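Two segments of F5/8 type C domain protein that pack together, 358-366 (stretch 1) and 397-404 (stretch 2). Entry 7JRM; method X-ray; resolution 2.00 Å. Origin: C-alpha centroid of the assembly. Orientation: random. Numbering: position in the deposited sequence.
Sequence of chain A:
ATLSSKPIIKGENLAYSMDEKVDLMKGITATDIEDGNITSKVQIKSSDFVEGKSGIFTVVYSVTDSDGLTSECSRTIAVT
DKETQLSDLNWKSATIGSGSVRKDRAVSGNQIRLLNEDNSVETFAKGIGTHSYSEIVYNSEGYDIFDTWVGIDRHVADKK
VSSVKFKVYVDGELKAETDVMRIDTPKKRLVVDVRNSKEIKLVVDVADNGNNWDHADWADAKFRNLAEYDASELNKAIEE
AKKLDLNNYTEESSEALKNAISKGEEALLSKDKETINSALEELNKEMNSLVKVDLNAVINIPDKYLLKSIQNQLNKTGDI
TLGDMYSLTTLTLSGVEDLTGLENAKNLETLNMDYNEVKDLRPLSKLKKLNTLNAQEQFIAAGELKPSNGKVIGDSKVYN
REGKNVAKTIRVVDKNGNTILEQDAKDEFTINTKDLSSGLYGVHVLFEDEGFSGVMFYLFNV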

# COMPACT_ATOMS: atom_id res chain seq x y z
N VAL A 358 -38.68 -15.98 -16.43
CA VAL A 358 -37.28 -16.33 -16.18
C VAL A 358 -37.21 -17.32 -15.03
O VAL A 358 -37.87 -17.16 -14.00
CB VAL A 358 -36.45 -15.07 -15.88
CG1 VAL A 358 -34.99 -15.44 -15.62
CG2 VAL A 358 -36.55 -14.08 -17.02
N LYS A 359 -36.39 -18.36 -15.21
CA LYS A 359 -36.16 -19.37 -14.18
C LYS A 359 -34.69 -19.48 -13.79
O LYS A 359 -34.32 -20.41 -13.06
CB LYS A 359 -36.67 -20.73 -14.66
CG LYS A 359 -35.85 -21.32 -15.80
CD LYS A 359 -36.25 -22.76 -16.10
CE LYS A 359 -35.37 -23.36 -17.19
NZ LYS A 359 -35.86 -24.70 -17.61
N ASP A 360 -33.84 -18.56 -14.25
CA ASP A 360 -32.40 -18.66 -14.02
C ASP A 360 -31.84 -17.25 -13.93
O ASP A 360 -31.77 -16.54 -14.94
CB ASP A 360 -31.73 -19.46 -15.13
CG ASP A 360 -30.28 -19.79 -14.83
OD1 ASP A 360 -29.61 -20.36 -15.70
OD2 ASP A 360 -29.82 -19.48 -13.71
N LEU A 361 -31.42 -16.84 -12.73
CA LEU A 361 -30.83 -15.53 -12.50
C LEU A 361 -29.31 -15.55 -12.56
O LEU A 361 -28.68 -14.52 -12.28
CB LEU A 361 -31.28 -14.97 -11.15
CG LEU A 361 -32.78 -14.83 -10.88
CD1 LEU A 361 -33.01 -14.04 -9.61
CD2 LEU A 361 -33.48 -14.18 -12.06
N ARG A 362 -28.71 -16.68 -12.93
CA ARG A 362 -27.26 -16.78 -12.92
C ARG A 362 -26.54 -15.82 -13.87
O ARG A 362 -25.40 -15.43 -13.55
CB ARG A 362 -26.84 -18.23 -13.21
CG ARG A 362 -27.01 -19.16 -12.02
CD ARG A 362 -26.68 -20.60 -12.38
NE ARG A 362 -27.58 -21.13 -13.40
CZ ARG A 362 -27.40 -22.29 -14.02
NH1 ARG A 362 -28.26 -22.69 -14.94
NH2 ARG A 362 -26.35 -23.04 -13.72
N PRO A 363 -27.10 -15.42 -15.02
CA PRO A 363 -26.42 -14.39 -15.83
C PRO A 363 -26.20 -13.07 -15.09
O PRO A 363 -25.35 -12.28 -15.52
CB PRO A 363 -27.35 -14.21 -17.03
CG PRO A 363 -27.97 -15.54 -17.19
CD PRO A 363 -28.18 -16.06 -15.79
N LEU A 364 -26.94 -12.81 -14.02
CA LEU A 364 -26.77 -11.59 -13.23
C LEU A 364 -25.88 -11.79 -12.02
O LEU A 364 -25.82 -10.91 -11.16
CB LEU A 364 -28.14 -11.06 -12.78
CG LEU A 364 -29.31 -11.19 -13.75
CD1 LEU A 364 -30.63 -10.94 -13.02
CD2 LEU A 364 -29.16 -10.25 -14.92
N SER A 365 -25.17 -12.92 -11.94
CA SER A 365 -24.43 -13.25 -10.73
C SER A 365 -23.28 -12.29 -10.48
O SER A 365 -23.00 -11.92 -9.34
CB SER A 365 -23.92 -14.69 -10.80
OG SER A 365 -22.94 -14.83 -11.82
N LYS A 366 -22.59 -11.87 -11.54
CA LYS A 366 -21.40 -11.03 -11.42
C LYS A 366 -21.70 -9.55 -11.57
O LYS A 366 -20.76 -8.75 -11.71
CB LYS A 366 -20.34 -11.46 -12.44
CG LYS A 366 -19.83 -12.88 -12.24
CD LYS A 366 -19.10 -13.38 -13.47
N LYS A 397 -35.42 -27.31 -10.91
CA LYS A 397 -34.37 -26.47 -10.34
C LYS A 397 -34.52 -25.06 -10.89
O LYS A 397 -34.42 -24.84 -12.10
CB LYS A 397 -32.98 -27.04 -10.64
CG LYS A 397 -32.69 -27.34 -12.10
N VAL A 398 -34.78 -24.11 -10.00
CA VAL A 398 -34.87 -22.69 -10.34
C VAL A 398 -33.71 -21.98 -9.66
O VAL A 398 -33.63 -21.97 -8.42
CB VAL A 398 -36.22 -22.09 -9.92
CG1 VAL A 398 -36.39 -20.70 -10.50
CG2 VAL A 398 -37.36 -23.00 -10.35
N TYR A 399 -32.82 -21.40 -10.45
CA TYR A 399 -31.59 -20.83 -9.94
C TYR A 399 -31.76 -19.35 -9.61
O TYR A 399 -32.37 -18.60 -10.38
CB TYR A 399 -30.45 -20.99 -10.95
CG TYR A 399 -30.09 -22.43 -11.25
CD1 TYR A 399 -30.59 -23.06 -12.38
CD2 TYR A 399 -29.25 -23.14 -10.41
CE1 TYR A 399 -30.26 -24.38 -12.67
CE2 TYR A 399 -28.92 -24.46 -10.69
CZ TYR A 399 -29.42 -25.07 -11.81
OH TYR A 399 -29.09 -26.37 -12.09
N ASN A 400 -31.23 -18.95 -8.46
CA ASN A 400 -31.13 -17.54 -8.12
C ASN A 400 -29.77 -17.02 -8.59
O ASN A 400 -29.04 -17.70 -9.31
CB ASN A 400 -31.35 -17.33 -6.62
CG ASN A 400 -30.30 -18.01 -5.76
OD1 ASN A 400 -29.49 -18.80 -6.26
ND2 ASN A 400 -30.29 -17.70 -4.47
N ARG A 401 -29.42 -15.80 -8.18
CA ARG A 401 -28.15 -15.22 -8.63
C ARG A 401 -26.96 -16.02 -8.11
O ARG A 401 -25.93 -16.11 -8.80
CB ARG A 401 -28.05 -13.76 -8.18
CG ARG A 401 -28.74 -12.79 -9.12
CD ARG A 401 -28.54 -11.35 -8.67
NE ARG A 401 -29.35 -11.04 -7.49
CZ ARG A 401 -29.51 -9.81 -7.01
NH1 ARG A 401 -28.92 -8.78 -7.59
NH2 ARG A 401 -30.27 -9.62 -5.94
N GLU A 402 -27.07 -16.60 -6.92
CA GLU A 402 -25.99 -17.38 -6.34
C GLU A 402 -25.93 -18.81 -6.88
O GLU A 402 -25.13 -19.61 -6.39
CB GLU A 402 -26.11 -17.41 -4.82
CG GLU A 402 -24.86 -16.95 -4.08
N GLY A 403 -26.76 -19.15 -7.87
CA GLY A 403 -26.77 -20.49 -8.41
C GLY A 403 -27.40 -21.53 -7.53
O GLY A 403 -27.13 -22.72 -7.70
N LYS A 404 -28.24 -21.12 -6.59
CA LYS A 404 -28.90 -22.03 -5.66
C LYS A 404 -30.32 -22.31 -6.11
O LYS A 404 -31.04 -21.40 -6.53
CB LYS A 404 -28.90 -21.45 -4.24
CG LYS A 404 -29.91 -22.08 -3.30
CD LYS A 404 -29.59 -21.76 -1.85
CE LYS A 404 -30.84 -21.83 -0.98
NZ LYS A 404 -31.73 -20.65 -1.18
O HOH W 1 -25.99 -9.23 -9.20

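The most striking feature of this contact is an arginine laid flat on a tyrosine and held there by an aspartate from its own stretch. The guanidinium of Arg362 stacks on the Tyr399 ring, with planes 20° apart and Arg362 CZ 3.7 Å from the ring centroid, nearly along the ring normal, so the cation meets the electron-rich face. Asp360 fixes the pose: Arg362 NH1 to Asp360 OD1 and Arg362 NE to Asp360 OD2 are both 2.8 Å, a salt bridge made with two hydrogen bonds, and Arg362 N adds a third to Asp360 OD2 at 3.1 Å. In-plane hydrogen bonding leaves the flat face of the guanidinium free for the ring.

Beneath this, the backbones join through a single bridge at Asp360 and Tyr399. Tyr399 N donates to Lys359 O (3.2 Å) and Leu361 N donates to Tyr399 O (3.1 Å), so one tyrosine spends both its backbone polar groups on the residues flanking Asp360. Beyond the bridge, neither stretch continues as a strand. Stretch 1 enters a short 3-10 segment, while stretch 2 folds into a type I turn from Asn400 to Gly403, closed by Gly403 N to Asn400 O (3.1 Å). Asn400 OD1 also accepts from Lys404 N at 2.7 Å. Gly403, at positive phi, brings its CA within 3.9 Å of Arg362 CG.

Leu361 points toward the turn, its CB 3.6 Å from Arg401 N and 3.9 Å from Arg401 CG. The aliphatic part of Arg401 continues this packing to Leu364, with Arg401 CG 4.1 Å from Leu364 CB. A water donates to Leu364 O at 2.6 Å and accepts only a weak bond from Arg401 NH1 at 3.4 Å. The rule is economical: a minimal backbone bridge sets the register, and arginines supply both charge and carbon.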